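Local atomic coordinates of extracellular solute-binding protein, family 1 (Bifidobacterium longum subsp. infantis ATCC 15697, PDB entry 3QUF), a protein that probably binds a solute outside the cell and hands it to a membrane transporter for uptake, as bacterial family 1 solute-binding proteins do. Residues A[132-137]-A[328-333]; A[267-272]-A[277-282]; A[348-353]-A[357-362]. One frame throughout, in Å; residues are numbered along the deposited sequence.

Starting from the N terminus, segment 132-137 leads into strand 135-144 and opens contact 1, which closes only at helix 327-337 after a loop of 190 residues. Contact 2 falls wholly within that loop and is a local turnback, with helix 269-274 folding onto strand 279-282. Contact 3 follows contact 1 in series, a second short closure between 348-353 and helix 355-362. None of the three cross. Strand 135-144 is the common thread: it begins in contact 1 and pairs with strand 279-282 of contact 2. F362 of contact 3 packs on A136, while E353 and V357 pack against strand 279-282, so all three are tied to one mixed sheet.

Contact 1 (A[132-137]-A[328-333]); sequences MPVSAW and EGLEAF
V134 and S135 meet L330 and F333 where a helix packs over the start of a sheet strand, a packing of the alpha/beta fold expected for a bacterial family 1 solute-binding protein. V134 lies just before strand 135-144, S135 is the first residue of that strand, and the helix is 327-337. V134 and F333 approach nearly at a right angle: the valine presents its CG2 methyl to the rim of the phenyl ring, close to the ring plane, with CG2 3.7 Å from F333 CD2. F333 reaches that spot because its CG is anti to the backbone N (chi1 -171°), which carries the ring from the helix toward the strand. S135 approaches the same side of the ring at a slant, its OG 3.5 Å from F333 CE2; this is van der Waals contact with a ring carbon. Every touching residue is buried. F333 also packs on V46 of helix 40-53 and meets F38 edge-to-face, while V134 and S135 form backbone hydrogen bonds with L342 and D300 respectively. L330 works one turn back along the helix from F333. Its CD2 methyl slides in beside V134 and touches both side chain and backbone: L330 CD2 lies 3.7 Å from both V134 CB and V134 O.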
loop_
_atom_site.group_PDB
_atom_site.type_symbol
_atom_site.label_atom_id
_atom_site.label_comp_id
_atom_site.label_asym_id
_atom_site.label_seq_id
_atom_site.Cartn_x
_atom_site.Cartn_y
_atom_site.Cartn_z
HETATM N N MSE A 132 -12.302 7.171 6.091
HETATM C CA MSE A 132 -12.695 6.684 4.799
HETATM C C MSE A 132 -11.568 6.903 3.809
HETATM O O MSE A 132 -11.200 8.057 3.545
HETATM C CB MSE A 132 -13.952 7.444 4.295
HETATM C CG MSE A 132 -14.260 7.161 2.838
HETATM SE SE MSE A 132 -15.649 8.328 2.110
HETATM C CE MSE A 132 -14.605 9.874 2.003
ATOM N N PRO A 133 -11.024 5.816 3.231
ATOM C CA PRO A 133 -10.129 5.940 2.095
ATOM C C PRO A 133 -10.932 5.977 0.807
ATOM O O PRO A 133 -11.983 5.338 0.706
ATOM C CB PRO A 133 -9.336 4.639 2.146
ATOM C CG PRO A 133 -10.294 3.640 2.704
ATOM C CD PRO A 133 -11.350 4.400 3.503
ATOM N N VAL A 134 -10.452 6.738 -0.165
ATOM C CA VAL A 134 -11.067 6.734 -1.459
ATOM C C VAL A 134 -10.123 6.353 -2.597
ATOM O O VAL A 134 -10.579 6.236 -3.746
ATOM C CB VAL A 134 -11.733 8.071 -1.790
ATOM C CG1 VAL A 134 -12.861 8.343 -0.760
ATOM C CG2 VAL A 134 -10.680 9.218 -1.829
ATOM N N SER A 135 -8.853 6.136 -2.289
ATOM C CA SER A 135 -7.867 5.909 -3.331
ATOM C C SER A 135 -6.772 5.017 -2.810
ATOM O O SER A 135 -6.623 4.840 -1.594
ATOM C CB SER A 135 -7.296 7.222 -3.828
ATOM O OG SER A 135 -6.666 7.875 -2.780
ATOM N N ALA A 136 -6.002 4.447 -3.738
ATOM C CA ALA A 136 -5.026 3.423 -3.403
ATOM C C ALA A 136 -3.887 3.477 -4.392
ATOM O O ALA A 136 -4.010 3.967 -5.511
ATOM C CB ALA A 136 -5.664 2.031 -3.436
ATOM N N TRP A 137 -2.773 2.940 -3.956
ATOM C CA TRP A 137 -1.649 2.660 -4.818
ATOM C C TRP A 137 -1.500 1.154 -4.980
ATOM O O TRP A 137 -1.984 0.384 -4.135
ATOM C CB TRP A 137 -0.386 3.226 -4.180
ATOM C CG TRP A 137 -0.007 2.566 -2.877
ATOM C CD1 TRP A 137 -0.412 2.907 -1.607
ATOM C CD2 TRP A 137 0.851 1.425 -2.711
ATOM N NE1 TRP A 137 0.093 2.035 -0.682
ATOM C CE2 TRP A 137 0.909 1.140 -1.324
ATOM C CE3 TRP A 137 1.588 0.639 -3.592
ATOM C CZ2 TRP A 137 1.633 0.074 -0.822
ATOM C CZ3 TRP A 137 2.328 -0.431 -3.081
ATOM C CH2 TRP A 137 2.337 -0.700 -1.714
ATOM N N GLU A 328 -17.090 13.235 -9.539
ATOM C CA GLU A 328 -16.302 14.426 -9.789
ATOM C C GLU A 328 -15.118 14.496 -8.845
ATOM O O GLU A 328 -13.989 14.762 -9.263
ATOM C CB GLU A 328 -17.181 15.670 -9.619
ATOM C CG GLU A 328 -16.483 16.939 -9.934
ATOM C CD GLU A 328 -17.438 18.133 -9.890
ATOM O OE1 GLU A 328 -18.354 18.154 -10.740
ATOM O OE2 GLU A 328 -17.264 19.014 -9.008
ATOM N N GLY A 329 -15.377 14.254 -7.565
ATOM C CA GLY A 329 -14.306 14.282 -6.560
ATOM C C GLY A 329 -13.232 13.251 -6.793
ATOM O O GLY A 329 -12.041 13.530 -6.690
ATOM N N LEU A 330 -13.669 12.034 -7.087
ATOM C CA LEU A 330 -12.751 10.906 -7.293
ATOM C C LEU A 330 -11.875 11.120 -8.518
ATOM O O LEU A 330 -10.665 10.818 -8.485
ATOM C CB LEU A 330 -13.532 9.588 -7.422
ATOM C CG LEU A 330 -14.214 9.102 -6.145
ATOM C CD1 LEU A 330 -15.327 8.101 -6.485
ATOM C CD2 LEU A 330 -13.164 8.462 -5.203
ATOM N N GLU A 331 -12.468 11.597 -9.593
ATOM C CA GLU A 331 -11.693 11.841 -10.816
ATOM C C GLU A 331 -10.624 12.895 -10.551
ATOM O O GLU A 331 -9.466 12.712 -10.933
ATOM C CB GLU A 331 -12.593 12.263 -11.975
ATOM C CG GLU A 331 -11.776 12.599 -13.231
ATOM C CD GLU A 331 -12.595 12.562 -14.505
ATOM O OE1 GLU A 331 -13.837 12.748 -14.424
ATOM O OE2 GLU A 331 -11.980 12.330 -15.594
ATOM N N ALA A 332 -11.020 13.973 -9.877
ATOM C CA ALA A 332 -10.086 15.048 -9.568
ATOM C C ALA A 332 -8.941 14.587 -8.669
ATOM O O ALA A 332 -7.795 14.884 -8.943
ATOM C CB ALA A 332 -10.806 16.239 -8.931
ATOM N N PHE A 333 -9.257 13.823 -7.653
ATOM C CA PHE A 333 -8.247 13.392 -6.691
ATOM C C PHE A 333 -7.304 12.344 -7.292
ATOM O O PHE A 333 -6.094 12.488 -7.212
ATOM C CB PHE A 333 -8.940 12.838 -5.477
ATOM C CG PHE A 333 -8.014 12.549 -4.307
ATOM C CD1 PHE A 333 -6.892 13.320 -4.042
ATOM C CD2 PHE A 333 -8.327 11.531 -3.429
ATOM C CE1 PHE A 333 -6.073 13.037 -2.958
ATOM C CE2 PHE A 333 -7.501 11.240 -2.346
ATOM C CZ PHE A 333 -6.393 12.000 -2.106
#

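Contact 2 (A[267-272]-A[277-282]); sequences WDLPDL and IDFGVA
L272 lies on one face of the F279 ring, and L269 meets that ring at its edge. The phenylalanine conformation sets this up. Its chi1 of 74° puts CG between the backbone N and the carbonyl carbon, and the ring is directed across to the helix. L272 answers with its CB, which stands 3.7 Å above the ring plane, displaced toward the rim. This is a CH-pi contact: L272 CB is 4.0 Å from the centroid of the F279 ring, 22° off the normal, and its nearest ring atom is CE1. The two side chains cross obliquely, and of the leucine methyls CD1 is the one that comes back to the ring. With chi1 at -67°, L272 CG is anti to its own carbonyl carbon, and CD1 stays over the same face as CB, on the CD2 side, 4.2 Å from F279 CD2.

This is a helix-turn-strand unit of the alpha/beta fold: helix 269-274 ends, the chain reverses, and strand 279-282 runs antiparallel to strand 135-144, with backbone hydrogen bonds between G280 and Y143 and between A282 and F141. S275 in the turn uses its OG to bond both L272 O and I277 N, which pins the reversal.

L269, one helical turn before L272, crosses F279 at about a right angle. Its CD2 methyl comes in near the ring plane, 3.7 Å from F279 CZ. I277 behaves differently. Its CB points at the helix, but the branch beyond it turns off, and the side chain packs instead on N144 and F254. F254, from helix 247-255, also touches L272 and F279. The carbonyl O of I277 lies in the plane of the F279 ring, at its edge.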
loop_
_atom_site.group_PDB
_atom_site.type_symbol
_atom_site.label_atom_id
_atom_site.label_comp_id
_atom_site.label_asym_id
_atom_site.label_seq_id
_atom_site.Cartn_x
_atom_site.Cartn_y
_atom_site.Cartn_z
ATOM N N TRP A 267 4.062 4.487 -11.150
ATOM C CA TRP A 267 5.043 5.603 -11.137
ATOM C C TRP A 267 6.222 5.414 -12.105
ATOM O O TRP A 267 6.791 6.407 -12.628
ATOM C CB TRP A 267 5.526 5.859 -9.683
ATOM C CG TRP A 267 6.091 4.625 -8.961
ATOM C CD1 TRP A 267 7.383 4.197 -8.961
ATOM C CD2 TRP A 267 5.364 3.700 -8.145
ATOM N NE1 TRP A 267 7.511 3.048 -8.208
ATOM C CE2 TRP A 267 6.281 2.724 -7.701
ATOM C CE3 TRP A 267 4.022 3.594 -7.760
ATOM C CZ2 TRP A 267 5.897 1.665 -6.888
ATOM C CZ3 TRP A 267 3.644 2.543 -6.947
ATOM C CH2 TRP A 267 4.585 1.591 -6.527
ATOM N N ASP A 268 6.624 4.174 -12.376
ATOM C CA ASP A 268 7.715 3.887 -13.313
ATOM C C ASP A 268 7.295 3.683 -14.770
ATOM O O ASP A 268 8.128 3.422 -15.615
ATOM C CB ASP A 268 8.487 2.650 -12.869
ATOM C CG ASP A 268 9.453 2.937 -11.729
ATOM O OD1 ASP A 268 9.796 4.120 -11.516
ATOM O OD2 ASP A 268 9.907 1.966 -11.080
ATOM N N LEU A 269 6.008 3.773 -15.074
ATOM C CA LEU A 269 5.568 3.443 -16.436
ATOM C C LEU A 269 6.159 4.368 -17.483
ATOM O O LEU A 269 6.521 3.911 -18.553
ATOM C CB LEU A 269 4.059 3.497 -16.557
ATOM C CG LEU A 269 3.398 2.186 -16.205
ATOM C CD1 LEU A 269 1.905 2.459 -16.040
ATOM C CD2 LEU A 269 3.685 1.162 -17.321
ATOM N N PRO A 270 6.244 5.660 -17.185
ATOM C CA PRO A 270 6.785 6.572 -18.201
ATOM C C PRO A 270 8.219 6.246 -18.596
ATOM O O PRO A 270 8.557 6.220 -19.783
ATOM C CB PRO A 270 6.716 7.926 -17.510
ATOM C CG PRO A 270 5.581 7.827 -16.623
ATOM C CD PRO A 270 5.612 6.410 -16.086
ATOM N N ASP A 271 9.054 5.946 -17.601
ATOM C CA ASP A 271 10.431 5.525 -17.876
ATOM C C ASP A 271 10.500 4.175 -18.602
ATOM O O ASP A 271 11.341 3.985 -19.487
ATOM C CB ASP A 271 11.272 5.500 -16.591
ATOM C CG ASP A 271 11.532 6.910 -16.003
ATOM O OD1 ASP A 271 11.532 7.904 -16.756
ATOM O OD2 ASP A 271 11.740 7.009 -14.767
ATOM N N LEU A 272 9.613 3.238 -18.264
ATOM C CA LEU A 272 9.651 1.933 -18.907
ATOM C C LEU A 272 9.175 2.019 -20.359
ATOM O O LEU A 272 9.673 1.319 -21.235
ATOM C CB LEU A 272 8.833 0.913 -18.108
ATOM C CG LEU A 272 9.399 0.562 -16.715
ATOM C CD1 LEU A 272 8.786 -0.740 -16.235
ATOM C CD2 LEU A 272 10.926 0.463 -16.641
ATOM N N ILE A 277 12.767 -1.633 -23.588
ATOM C CA ILE A 277 12.348 -2.925 -23.068
ATOM C C ILE A 277 10.905 -3.276 -23.453
ATOM O O ILE A 277 9.982 -2.503 -23.222
ATOM C CB ILE A 277 12.444 -3.001 -21.522
ATOM C CG1 ILE A 277 13.822 -2.528 -21.031
ATOM C CG2 ILE A 277 12.135 -4.445 -21.059
ATOM C CD1 ILE A 277 15.006 -3.256 -21.658
ATOM N N ASP A 278 10.738 -4.462 -24.026
ATOM C CA ASP A 278 9.423 -5.049 -24.206
ATOM C C ASP A 278 9.047 -5.683 -22.855
ATOM O O ASP A 278 9.459 -6.788 -22.566
ATOM C CB ASP A 278 9.458 -6.114 -25.301
ATOM C CG ASP A 278 8.065 -6.630 -25.680
ATOM O OD1 ASP A 278 7.066 -6.045 -25.216
ATOM O OD2 ASP A 278 7.992 -7.630 -26.450
ATOM N N PHE A 279 8.303 -4.952 -22.059
ATOM C CA PHE A 279 7.986 -5.387 -20.673
ATOM C C PHE A 279 6.523 -5.793 -20.477
ATOM O O PHE A 279 5.633 -5.266 -21.122
ATOM C CB PHE A 279 8.370 -4.286 -19.676
ATOM C CG PHE A 279 7.435 -3.090 -19.670
ATOM C CD1 PHE A 279 7.614 -2.044 -20.569
ATOM C CD2 PHE A 279 6.376 -3.014 -18.780
ATOM C CE1 PHE A 279 6.744 -0.950 -20.563
ATOM C CE2 PHE A 279 5.505 -1.924 -18.765
ATOM C CZ PHE A 279 5.697 -0.887 -19.665
ATOM N N GLY A 280 6.287 -6.725 -19.550
ATOM C CA GLY A 280 4.938 -7.041 -19.120
ATOM C C GLY A 280 4.809 -6.806 -17.632
ATOM O O GLY A 280 5.798 -6.500 -16.972
ATOM N N VAL A 281 3.584 -6.905 -17.111
ATOM C CA VAL A 281 3.325 -6.682 -15.703
ATOM C C VAL A 281 2.492 -7.821 -15.149
ATOM O O VAL A 281 1.371 -8.035 -15.631
ATOM C CB VAL A 281 2.573 -5.354 -15.430
ATOM C CG1 VAL A 281 2.399 -5.138 -13.939
ATOM C CG2 VAL A 281 3.354 -4.175 -16.064
ATOM N N ALA A 282 2.994 -8.473 -14.096
ATOM C CA ALA A 282 2.345 -9.652 -13.544
ATOM C C ALA A 282 2.148 -9.469 -12.056
ATOM O O ALA A 282 2.920 -8.754 -11.425
ATOM C CB ALA A 282 3.233 -10.873 -13.782
#

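Contact 3 (A[348-353]-A[357-362])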
loop_
_atom_site.group_PDB
_atom_site.type_symbol
_atom_site.label_atom_id
_atom_site.label_comp_id
_atom_site.label_asym_id
_atom_site.label_seq_id
_atom_site.Cartn_x
_atom_site.Cartn_y
_atom_site.Cartn_z
ATOM N N ALA A 348 -10.866 4.919 -13.468
ATOM C CA ALA A 348 -10.172 5.287 -14.721
ATOM C C ALA A 348 -9.852 4.025 -15.502
ATOM O O ALA A 348 -9.713 2.950 -14.947
ATOM C CB ALA A 348 -8.901 6.052 -14.408
ATOM N N GLU A 349 -9.728 4.178 -16.808
ATOM C CA GLU A 349 -9.246 3.113 -17.653
ATOM C C GLU A 349 -7.771 2.884 -17.403
ATOM O O GLU A 349 -6.988 3.811 -17.511
ATOM C CB GLU A 349 -9.490 3.516 -19.107
ATOM C CG GLU A 349 -10.874 3.178 -19.533
ATOM C CD GLU A 349 -11.100 1.686 -19.429
ATOM O OE1 GLU A 349 -11.488 1.167 -18.352
ATOM O OE2 GLU A 349 -10.874 1.002 -20.439
ATOM N N PRO A 350 -7.390 1.667 -17.038
ATOM C CA PRO A 350 -5.964 1.524 -16.756
ATOM C C PRO A 350 -5.130 1.524 -18.040
ATOM O O PRO A 350 -5.632 1.140 -19.082
ATOM C CB PRO A 350 -5.879 0.168 -16.056
ATOM C CG PRO A 350 -7.078 -0.570 -16.493
ATOM C CD PRO A 350 -8.137 0.410 -16.838
ATOM N N PRO A 351 -3.851 1.929 -17.947
ATOM C CA PRO A 351 -2.921 1.691 -19.037
ATOM C C PRO A 351 -2.952 0.234 -19.420
ATOM O O PRO A 351 -3.035 -0.624 -18.536
ATOM C CB PRO A 351 -1.567 2.078 -18.427
ATOM C CG PRO A 351 -1.899 3.049 -17.382
ATOM C CD PRO A 351 -3.208 2.602 -16.807
ATOM N N ALA A 352 -2.880 -0.055 -20.720
ATOM C CA ALA A 352 -2.917 -1.420 -21.245
ATOM C C ALA A 352 -2.044 -2.411 -20.493
ATOM O O ALA A 352 -2.452 -3.541 -20.208
ATOM C CB ALA A 352 -2.532 -1.446 -22.732
ATOM N N GLU A 353 -0.825 -1.991 -20.176
ATOM C CA GLU A 353 0.126 -2.888 -19.537
ATOM C C GLU A 353 -0.358 -3.292 -18.124
ATOM O O GLU A 353 0.058 -4.337 -17.620
ATOM C CB GLU A 353 1.497 -2.210 -19.427
ATOM C CG GLU A 353 2.111 -1.838 -20.772
ATOM C CD GLU A 353 1.684 -0.452 -21.351
ATOM O OE1 GLU A 353 0.704 0.185 -20.898
ATOM O OE2 GLU A 353 2.382 0.006 -22.287
ATOM N N VAL A 357 -3.410 -6.550 -13.883
ATOM C CA VAL A 357 -3.202 -6.294 -12.469
ATOM C C VAL A 357 -4.336 -5.455 -11.871
ATOM O O VAL A 357 -4.796 -5.710 -10.767
ATOM C CB VAL A 357 -1.772 -5.780 -12.134
ATOM C CG1 VAL A 357 -0.754 -6.881 -12.424
ATOM C CG2 VAL A 357 -1.408 -4.552 -12.863
ATOM N N VAL A 358 -4.835 -4.484 -12.616
ATOM C CA VAL A 358 -5.933 -3.680 -12.119
ATOM C C VAL A 358 -7.251 -4.441 -12.111
ATOM O O VAL A 358 -7.936 -4.495 -11.073
ATOM C CB VAL A 358 -6.053 -2.364 -12.868
ATOM C CG1 VAL A 358 -7.317 -1.586 -12.482
ATOM C CG2 VAL A 358 -4.775 -1.539 -12.559
ATOM N N ASP A 359 -7.636 -5.017 -13.250
ATOM C CA ASP A 359 -8.938 -5.662 -13.318
ATOM C C ASP A 359 -9.049 -6.956 -12.523
ATOM O O ASP A 359 -10.106 -7.232 -11.962
ATOM C CB ASP A 359 -9.324 -5.978 -14.750
ATOM C CG ASP A 359 -9.697 -4.740 -15.554
ATOM O OD1 ASP A 359 -9.715 -3.596 -15.019
ATOM O OD2 ASP A 359 -9.939 -4.948 -16.749
ATOM N N ASN A 360 -7.988 -7.751 -12.485
ATOM C CA ASN A 360 -8.077 -9.080 -11.917
ATOM C C ASN A 360 -7.520 -9.205 -10.501
ATOM O O ASN A 360 -7.702 -10.233 -9.856
ATOM C CB ASN A 360 -7.449 -10.082 -12.868
ATOM C CG ASN A 360 -8.177 -10.120 -14.193
ATOM O OD1 ASN A 360 -9.418 -10.057 -14.229
ATOM N ND2 ASN A 360 -7.419 -10.128 -15.289
ATOM N N TYR A 361 -6.838 -8.153 -10.022
ATOM C CA TYR A 361 -6.265 -8.152 -8.687
ATOM C C TYR A 361 -6.733 -6.955 -7.899
ATOM O O TYR A 361 -7.352 -7.127 -6.858
ATOM C CB TYR A 361 -4.704 -8.326 -8.721
ATOM C CG TYR A 361 -4.385 -9.620 -9.390
ATOM C CD1 TYR A 361 -4.352 -10.819 -8.669
ATOM C CD2 TYR A 361 -4.246 -9.677 -10.778
ATOM C CE1 TYR A 361 -4.135 -12.016 -9.315
ATOM C CE2 TYR A 361 -4.023 -10.891 -11.431
ATOM C CZ TYR A 361 -4.012 -12.049 -10.691
ATOM O OH TYR A 361 -3.815 -13.255 -11.335
ATOM N N PHE A 362 -6.445 -5.738 -8.341
ATOM C CA PHE A 362 -6.871 -4.554 -7.590
ATOM C C PHE A 362 -8.399 -4.511 -7.419
ATOM O O PHE A 362 -8.910 -4.393 -6.307
ATOM C CB PHE A 362 -6.355 -3.268 -8.237
ATOM C CG PHE A 362 -6.846 -2.034 -7.552
ATOM C CD1 PHE A 362 -6.407 -1.700 -6.302
ATOM C CD2 PHE A 362 -7.776 -1.215 -8.183
ATOM C CE1 PHE A 362 -6.911 -0.569 -5.663
ATOM C CE2 PHE A 362 -8.277 -0.087 -7.534
ATOM C CZ PHE A 362 -7.817 0.221 -6.281
HETATM O O HOH W 1 -1.192 -6.130 -15.818
#
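V358 has CG1 anti to the backbone N (chi1 172°) and CG2 anti to the carbonyl carbon, and each methyl comes to one carbon of the ring of P350, whose CB points toward the helix. The two side chains meet at a slant, CB and CG of the proline each lying against a different methyl: P350 CB is 4.0 Å from V358 CG2, and P350 CG is 4.1 Å from V358 CG1. These are loose apolar contacts. D359 adds a glancing touch, its OD1 4.3 Å from P350 CG, but its OD2 is engaged in a salt bridge to K355 NZ.

A water links the two segments through the backbone. It donates to E353 O at 2.8 Å and accepts from V357 N at 3.0 Å, bridging that carbonyl to an amide in the first turn of helix 355-362. Further along, the helix widens into a pi-type turn: F362 N bonds V357 O at 2.9 Å, while the Y361 N to V357 O bond is weak.

Helix 355-362 and the loop leading into it sit against the mixed sheet that strands 135-144, 279-282 and 295-305 share. V357 packs on V281 and E353 on F279, both of strand 279-282, and F362 lies on A136 and V138 of strand 135-144 and on I295 of strand 295-305.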